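PDB 7AHB: phthiocerol synthesis polyketide synthase type I PpsC from Mycobacterium tuberculosis, which probably loads acyl extender units from acyl-CoA onto the synthase's acyl carrier protein through its acyltransferase domain, for chain elongation in phthiocerol synthesis. Local coordinates for residues L123-Y127 with G128-D132; R158-A161 with V162-R165; L219-K222 with V223-N227; D329-R332 with A333-V337. All coordinates share one frame; numbering follows the deposited sequence.

Interaction 1. Residues L123-Y127 with G128-D132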
# COMPACT_ATOMS: atom_id res chain seq x y z
N LEU A 123 -14.52 1.94 7.76
CA LEU A 123 -14.68 1.40 9.10
C LEU A 123 -14.10 2.34 10.14
O LEU A 123 -14.76 2.68 11.13
CB LEU A 123 -14.03 0.02 9.19
CG LEU A 123 -14.06 -0.67 10.55
CD1 LEU A 123 -15.51 -0.80 11.02
CD2 LEU A 123 -13.39 -2.02 10.49
N TRP A 124 -12.84 2.76 9.94
CA TRP A 124 -12.23 3.72 10.85
C TRP A 124 -13.06 5.01 10.93
O TRP A 124 -13.23 5.58 12.01
CB TRP A 124 -10.81 4.07 10.39
CG TRP A 124 -9.74 3.09 10.73
CD1 TRP A 124 -9.05 2.30 9.85
CD2 TRP A 124 -9.18 2.83 12.02
NE1 TRP A 124 -8.12 1.56 10.52
CE2 TRP A 124 -8.17 1.87 11.85
CE3 TRP A 124 -9.43 3.32 13.30
CZ2 TRP A 124 -7.40 1.40 12.92
CZ3 TRP A 124 -8.69 2.82 14.36
CH2 TRP A 124 -7.68 1.88 14.16
N ARG A 125 -13.55 5.49 9.78
CA ARG A 125 -14.35 6.71 9.77
C ARG A 125 -15.58 6.57 10.66
O ARG A 125 -15.98 7.53 11.35
CB ARG A 125 -14.78 7.05 8.35
CG ARG A 125 -15.78 8.23 8.26
CD ARG A 125 -15.71 8.83 6.88
NE ARG A 125 -16.56 9.99 6.56
CZ ARG A 125 -17.00 10.94 7.38
NH1 ARG A 125 -16.76 10.93 8.70
NH2 ARG A 125 -17.73 11.93 6.86
N SER A 126 -16.20 5.40 10.65
CA SER A 126 -17.41 5.19 11.44
C SER A 126 -17.13 5.25 12.94
O SER A 126 -18.06 5.43 13.73
CB SER A 126 -18.06 3.84 11.10
OG SER A 126 -17.33 2.75 11.61
N TYR A 127 -15.87 5.10 13.35
CA TYR A 127 -15.47 5.24 14.75
C TYR A 127 -14.73 6.55 15.00
O TYR A 127 -14.04 6.68 16.03
CB TYR A 127 -14.62 4.04 15.17
CG TYR A 127 -15.44 2.77 15.27
CD1 TYR A 127 -16.36 2.62 16.30
CD2 TYR A 127 -15.31 1.75 14.34
CE1 TYR A 127 -17.14 1.48 16.40
CE2 TYR A 127 -16.09 0.59 14.44
CZ TYR A 127 -16.98 0.47 15.47
OH TYR A 127 -17.76 -0.67 15.60
N GLY A 128 -14.87 7.52 14.09
CA GLY A 128 -14.35 8.86 14.32
C GLY A 128 -12.89 9.04 14.00
O GLY A 128 -12.31 10.06 14.40
N VAL A 129 -12.28 8.10 13.27
CA VAL A 129 -10.86 8.16 12.93
C VAL A 129 -10.75 8.44 11.43
O VAL A 129 -11.12 7.60 10.59
CB VAL A 129 -10.12 6.87 13.31
CG1 VAL A 129 -8.67 6.95 12.88
CG2 VAL A 129 -10.24 6.60 14.80
N THR A 130 -10.22 9.60 11.07
CA THR A 130 -10.03 9.99 9.68
C THR A 130 -8.62 10.55 9.52
O THR A 130 -8.02 11.07 10.49
CB THR A 130 -11.06 11.05 9.23
OG1 THR A 130 -10.88 12.23 10.00
CG2 THR A 130 -12.49 10.56 9.38
N PRO A 131 -8.05 10.48 8.33
CA PRO A 131 -6.66 10.92 8.17
C PRO A 131 -6.54 12.42 7.94
O PRO A 131 -7.32 13.03 7.22
CB PRO A 131 -6.17 10.15 6.93
CG PRO A 131 -7.44 9.95 6.10
CD PRO A 131 -8.61 9.91 7.09
N ASP A 132 -5.51 13.01 8.55
CA ASP A 132 -5.11 14.37 8.21
C ASP A 132 -4.22 14.39 6.98
O ASP A 132 -4.12 15.43 6.31
CB ASP A 132 -4.37 15.01 9.38
CG ASP A 132 -5.16 14.96 10.67
OD1 ASP A 132 -6.26 15.54 10.73
OD2 ASP A 132 -4.67 14.32 11.63
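W124 and V129 meet across a Schellman motif that ends helix 106-126 and turns the chain toward strand 133-136 of the parallel sheet. Two backbone bonds define it. V129 N donates to W124 O at 3.0 Å, and inside that loop G128 N donates to R125 O, also at 3.0 Å. G128 is the C-prime residue, and its positive phi of 84° reverses the chain. W124 O is gripped twice, because Y127 N also reaches it, from the face of the carbonyl plane opposite to V129 N. In the last turn, S126 OG donates to L123 O at 2.6 Å, so the hydroxyl is folded back on its own helix.

The apolar part of the contact joins residues on the two sides of the reversal. The W124 indole and the V129 side chain lie side by side and point the same way, with W124 CE3 3.6 Å from V129 CB and both valine methyls close to that same ring carbon. V129 CG1 stands anti to the backbone N (chi1 177°), which leaves CG2 beside that nitrogen, near both CE3 and Y127 O. Both residues also pack on I315 of strand 313-316, and F51 of strand 49-53 meets the indole, so the pair packs the end of helix 106-126 on these two strands.

The polar ends have partners outside the turn: W124 NE1 is hydrogen-bonded to T345 OG1, and Y127 OH to E71 OE1. On the exposed side, the aliphatic stem of R125 passes T130, where R125 CG lies 4.2 Å from T130 CG2.

Interaction 2. Residues R158-A161 with V162-R165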
# COMPACT_ATOMS: atom_id res chain seq x y z
N ARG A 158 -10.69 1.54 -11.70
CA ARG A 158 -10.29 1.59 -13.10
C ARG A 158 -8.78 1.52 -13.23
O ARG A 158 -8.25 0.71 -13.99
CB ARG A 158 -10.85 2.85 -13.76
CG ARG A 158 -10.32 3.12 -15.15
CD ARG A 158 -10.67 2.03 -16.09
NE ARG A 158 -10.22 2.27 -17.46
CZ ARG A 158 -10.27 1.37 -18.44
NH1 ARG A 158 -10.78 0.18 -18.20
NH2 ARG A 158 -9.82 1.66 -19.65
N VAL A 159 -8.06 2.38 -12.50
CA VAL A 159 -6.60 2.35 -12.56
C VAL A 159 -6.10 0.97 -12.17
O VAL A 159 -5.18 0.42 -12.80
CB VAL A 159 -5.98 3.43 -11.64
CG1 VAL A 159 -4.49 3.25 -11.59
CG2 VAL A 159 -6.37 4.82 -12.12
N THR A 160 -6.65 0.42 -11.09
CA THR A 160 -6.22 -0.89 -10.61
C THR A 160 -6.50 -1.97 -11.64
O THR A 160 -5.63 -2.81 -11.90
CB THR A 160 -6.92 -1.22 -9.30
OG1 THR A 160 -6.64 -0.16 -8.37
CG2 THR A 160 -6.43 -2.50 -8.72
N ALA A 161 -7.67 -1.92 -12.28
CA ALA A 161 -8.05 -2.91 -13.28
C ALA A 161 -7.12 -2.88 -14.49
O ALA A 161 -6.66 -3.93 -14.96
CB ALA A 161 -9.48 -2.68 -13.74
N VAL A 162 -6.84 -1.68 -15.00
CA VAL A 162 -5.97 -1.54 -16.16
C VAL A 162 -4.56 -2.02 -15.82
O VAL A 162 -4.00 -2.89 -16.49
CB VAL A 162 -5.95 -0.08 -16.65
CG1 VAL A 162 -4.85 0.12 -17.69
CG2 VAL A 162 -7.31 0.34 -17.22
N ARG A 163 -3.96 -1.44 -14.78
CA ARG A 163 -2.58 -1.77 -14.44
C ARG A 163 -2.43 -3.26 -14.18
O ARG A 163 -1.49 -3.89 -14.68
CB ARG A 163 -2.12 -0.99 -13.21
CG ARG A 163 -0.67 -1.31 -12.79
CD ARG A 163 -0.38 -0.74 -11.39
NE ARG A 163 -1.35 -1.26 -10.42
CZ ARG A 163 -1.90 -0.54 -9.45
NH1 ARG A 163 -1.56 0.74 -9.25
NH2 ARG A 163 -2.75 -1.13 -8.64
N SER A 164 -3.34 -3.84 -13.39
CA SER A 164 -3.22 -5.25 -13.03
C SER A 164 -3.40 -6.16 -14.24
O SER A 164 -2.75 -7.21 -14.33
CB SER A 164 -4.20 -5.63 -11.92
OG SER A 164 -5.53 -5.55 -12.35
N ARG A 165 -4.26 -5.79 -15.18
CA ARG A 165 -4.39 -6.59 -16.40
C ARG A 165 -3.13 -6.52 -17.24
O ARG A 165 -2.75 -7.52 -17.88
CB ARG A 165 -5.58 -6.12 -17.22
CG ARG A 165 -5.83 -6.99 -18.44
CD ARG A 165 -6.03 -6.16 -19.70
NE ARG A 165 -7.12 -5.20 -19.56
CZ ARG A 165 -6.98 -3.88 -19.62
NH1 ARG A 165 -5.79 -3.33 -19.81
NH2 ARG A 165 -8.06 -3.10 -19.46
O HOH W 1 -4.42 -0.36 -6.78
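The R158 guanidinium lies over V162 one turn later in helix 153-167, an i to i+4 contact within a continuous alpha-helix. V162 CG2 sits beneath the centre of one guanidinium face, 3.4 Å from R158 CZ. The arginine leaves with CG anti to its backbone N and then bends at chi2 (61°), which carries its flat end back over the valine. R158 NH2 bonds to E254 O, while R165 NH1 forms a salt bridge with E254 OE2; helix 248-254 thus supplies acceptors for both arginines, whose nearest nitrogens, R158 NH1 and R165 NH2, are 4.4 Å apart.

On another side of the helix, T160 and R163 are joined by a water. It donates to T160 OG1 at 2.7 Å and accepts from R163 NH2 at 2.6 Å, lying in the guanidinium plane at its edge. Q110 OE1 of helix 106-126 takes a further bond from R163 NH2, and G156 O is the threonine's partner within the helix.

The main chain keeps its regular i to i+4 bonds. At T160 O a second donor joins: S164 N and S164 OG approach from opposite faces of the carbonyl plane, the hydroxyl at 2.8 Å.

Interaction 3. Residues L219-K222 with V223-N227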
# COMPACT_ATOMS: atom_id res chain seq x y z
N LEU A 219 20.56 -12.94 -5.10
CA LEU A 219 20.92 -11.83 -4.24
C LEU A 219 20.47 -12.07 -2.80
O LEU A 219 21.16 -11.65 -1.87
CB LEU A 219 20.31 -10.53 -4.79
CG LEU A 219 20.93 -10.12 -6.13
CD1 LEU A 219 20.17 -9.01 -6.80
CD2 LEU A 219 22.40 -9.68 -5.89
N ILE A 220 19.33 -12.74 -2.61
CA ILE A 220 18.93 -13.13 -1.26
C ILE A 220 19.99 -14.03 -0.64
O ILE A 220 20.33 -13.91 0.55
CB ILE A 220 17.56 -13.84 -1.29
CG1 ILE A 220 16.45 -12.86 -1.66
CG2 ILE A 220 17.28 -14.49 0.05
CD1 ILE A 220 15.08 -13.54 -1.81
N ASP A 221 20.51 -14.97 -1.41
CA ASP A 221 21.53 -15.86 -0.87
C ASP A 221 22.79 -15.08 -0.51
O ASP A 221 23.35 -15.28 0.57
CB ASP A 221 21.85 -16.98 -1.85
CG ASP A 221 22.78 -18.01 -1.24
OD1 ASP A 221 22.34 -18.74 -0.32
OD2 ASP A 221 23.96 -18.04 -1.65
N LYS A 222 23.23 -14.18 -1.39
CA LYS A 222 24.45 -13.43 -1.10
C LYS A 222 24.31 -12.62 0.18
O LYS A 222 25.22 -12.61 1.02
CB LYS A 222 24.80 -12.53 -2.28
CG LYS A 222 26.14 -11.80 -2.12
CD LYS A 222 26.60 -11.17 -3.43
CE LYS A 222 27.60 -12.03 -4.17
NZ LYS A 222 28.98 -11.87 -3.63
N VAL A 223 23.17 -11.96 0.37
CA VAL A 223 22.95 -11.18 1.59
C VAL A 223 23.02 -12.09 2.80
O VAL A 223 23.63 -11.74 3.82
CB VAL A 223 21.62 -10.43 1.52
CG1 VAL A 223 21.32 -9.79 2.86
CG2 VAL A 223 21.64 -9.40 0.39
N ARG A 224 22.40 -13.27 2.72
CA ARG A 224 22.46 -14.19 3.84
C ARG A 224 23.87 -14.71 4.08
O ARG A 224 24.32 -14.81 5.22
CB ARG A 224 21.50 -15.36 3.60
CG ARG A 224 20.06 -14.95 3.68
CD ARG A 224 19.14 -16.14 3.35
NE ARG A 224 17.75 -15.74 3.50
CZ ARG A 224 16.72 -16.54 3.24
NH1 ARG A 224 16.94 -17.78 2.81
NH2 ARG A 224 15.49 -16.09 3.41
N GLN A 225 24.59 -15.06 3.01
CA GLN A 225 25.94 -15.56 3.17
C GLN A 225 26.91 -14.49 3.67
O GLN A 225 27.94 -14.82 4.25
CB GLN A 225 26.43 -16.13 1.84
CG GLN A 225 25.64 -17.35 1.39
CD GLN A 225 25.80 -18.52 2.34
OE1 GLN A 225 26.90 -18.79 2.83
NE2 GLN A 225 24.70 -19.22 2.62
N GLN A 226 26.61 -13.22 3.44
CA GLN A 226 27.39 -12.13 4.00
C GLN A 226 26.89 -11.71 5.37
O GLN A 226 27.15 -10.58 5.81
CB GLN A 226 27.38 -10.96 3.02
CG GLN A 226 28.11 -11.32 1.71
CD GLN A 226 28.04 -10.23 0.65
OE1 GLN A 226 27.16 -9.36 0.69
NE2 GLN A 226 28.98 -10.27 -0.30
N ASN A 227 26.14 -12.60 6.05
CA ASN A 227 25.69 -12.45 7.44
C ASN A 227 24.56 -11.44 7.61
O ASN A 227 24.33 -10.95 8.73
CB ASN A 227 26.87 -12.08 8.35
CG ASN A 227 27.90 -13.19 8.46
OD1 ASN A 227 27.81 -14.21 7.76
ND2 ASN A 227 28.89 -13.01 9.33
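One face of the R224 guanidinium rests on I220, whose CG2 methyl lies 3.7 Å above the plane, offset toward the rim. The two side chains run side by side in the same direction, R224 extended from CG to NE, and the nearest guanidinium atom to I220 CG2 is R224 NE at 3.7 Å. R224 NH2 donates to A230 O, so the arginine reaches from helix 213-225 to strand 230-232 of the antiparallel sheet, on which I220 also packs. The D221 carboxylate and the Q225 amide are turned 28° from each other, but their contact is made by the glutamine stem, Q225 CG standing 3.5 Å from D221 OD2. In K222 and Q226 the roles are exchanged: the lysine stem meets the amide, K222 CG lying 3.7 Å from Q226 NE2.

These i to i+4 pairs sit on the final turns of the helix. Q225 N donates to D221 O at 2.7 Å, and Q226 N to K222 O at 2.9 Å. A Schellman motif then closes the helix, with N227 at positive phi as C-prime and N227 N bonded to R224 O. In each exposed pair one residue's stem lies against the other's polar group, without a side-chain hydrogen bond between them, whereas R224 makes a directional bond that links the helix end to the sheet.

Interaction 4. Residues D329-R332 with A333-V337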
# COMPACT_ATOMS: atom_id res chain seq x y z
N ASP A 329 10.93 2.17 12.38
CA ASP A 329 12.36 2.35 12.13
C ASP A 329 12.65 3.74 11.59
O ASP A 329 13.60 4.41 12.04
CB ASP A 329 12.87 1.29 11.16
CG ASP A 329 13.10 -0.05 11.84
OD1 ASP A 329 13.05 -0.11 13.09
OD2 ASP A 329 13.32 -1.04 11.10
N THR A 330 11.85 4.21 10.63
CA THR A 330 12.06 5.54 10.07
C THR A 330 11.86 6.61 11.13
O THR A 330 12.69 7.51 11.28
CB THR A 330 11.12 5.76 8.89
OG1 THR A 330 11.58 4.96 7.80
CG2 THR A 330 11.07 7.23 8.48
N LEU A 331 10.75 6.53 11.86
CA LEU A 331 10.45 7.57 12.85
C LEU A 331 11.53 7.61 13.93
O LEU A 331 11.90 8.70 14.41
CB LEU A 331 9.08 7.31 13.47
CG LEU A 331 7.91 7.43 12.51
CD1 LEU A 331 6.61 7.01 13.17
CD2 LEU A 331 7.78 8.87 11.99
N ARG A 332 12.03 6.44 14.33
CA ARG A 332 13.05 6.38 15.38
C ARG A 332 14.34 7.08 14.95
O ARG A 332 15.10 7.55 15.80
CB ARG A 332 13.33 4.92 15.74
CG ARG A 332 13.69 4.66 17.18
CD ARG A 332 13.96 3.16 17.42
NE ARG A 332 12.96 2.33 16.78
CZ ARG A 332 12.00 1.66 17.42
NH1 ARG A 332 11.92 1.70 18.75
NH2 ARG A 332 11.14 0.94 16.71
N ALA A 333 14.60 7.15 13.64
CA ALA A 333 15.83 7.75 13.16
C ALA A 333 15.83 9.27 13.25
O ALA A 333 16.90 9.87 13.25
CB ALA A 333 16.09 7.33 11.71
N SER A 334 14.65 9.90 13.32
CA SER A 334 14.54 11.34 13.33
C SER A 334 13.82 11.90 14.54
O SER A 334 14.03 13.09 14.85
CB SER A 334 13.78 11.83 12.08
OG SER A 334 14.54 11.68 10.90
N TYR A 335 12.98 11.12 15.22
CA TYR A 335 12.09 11.65 16.25
C TYR A 335 12.13 10.80 17.52
O TYR A 335 12.75 9.74 17.57
CB TYR A 335 10.66 11.73 15.72
CG TYR A 335 10.56 12.39 14.36
CD1 TYR A 335 10.91 13.74 14.20
CD2 TYR A 335 10.13 11.67 13.24
CE1 TYR A 335 10.82 14.34 12.96
CE2 TYR A 335 10.05 12.28 12.00
CZ TYR A 335 10.40 13.63 11.88
OH TYR A 335 10.31 14.25 10.64
N ASP A 336 11.48 11.32 18.56
CA ASP A 336 11.31 10.62 19.83
C ASP A 336 10.05 9.77 19.73
O ASP A 336 8.93 10.28 19.89
CB ASP A 336 11.23 11.62 20.98
CG ASP A 336 10.98 10.95 22.33
OD1 ASP A 336 10.72 9.73 22.37
OD2 ASP A 336 11.07 11.65 23.35
N VAL A 337 10.23 8.46 19.50
CA VAL A 337 9.08 7.61 19.20
C VAL A 337 8.15 7.42 20.39
O VAL A 337 7.03 6.93 20.22
CB VAL A 337 9.53 6.24 18.67
CG1 VAL A 337 9.88 6.33 17.19
CG2 VAL A 337 10.70 5.70 19.46
O HOH W 2 13.65 9.62 9.73
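L331 and Y335 form the buried side of the frayed end of helix 324-334, the crossover helix of a beta-alpha-beta unit between strands 313-316 and 341-343. L331 is packed among Y335, V337 and I304 of helix 300-308. Its CD2 lies 3.9 Å from Y335 CD2, the two side chains crossing at a slant. Nearer the backbone, L331 CB is 3.9 Å from V337 CG1, which the chain brings back against the helix after its turn. Y335 OH bonds to A305 O of helix 300-308, so the tyrosine joins two helices. S334 CB lies over the centre of one face of the Y335 ring.

R332, A333 and S334 make the exposed side, looser only in its openness to solvent. The R332 stem still packs, R332 CG standing 3.9 Å from V337 CG2, and V337 CG1 comes to 3.6 Å from R332 N. A water donates to T330 O at 2.8 Å and hydrogen-bonds S334 OG.

Backbone bonding becomes irregular here. A333 N bonds to T330 O, with only a weak bond to D329 O. L331 O accepts twice, from Y335 N at 2.8 Å and from S334 N, the latter from 61° out of the carbonyl plane. Mixed i+3 and i+4 bonds imply an irregular helix end, whose packed side joins hydrocarbon contacts to one directional bond, Y335 OH to A305 O, while a water bridge ties S334 OG to T330 O.

How the interactions relate
Following the chain from the N terminus, interaction 1 comes first, at the turn that leads helix 106-126 into strand 133-136. Interaction 2 follows within helix 153-167, which packs on that same helix 106-126 and on helix 248-254. Interaction 3 closes helix 213-225 before strand 230-232 of the antiparallel sheet, and interaction 4 closes helix 324-334 before strand 341-343, an edge of the parallel sheet. All four are local and in series; none nests or crosses. Interactions 1 and 3 lie on opposite sides of the chain's centre, their centres about 42 Å apart, as do interactions 2 and 4, at about 35 Å.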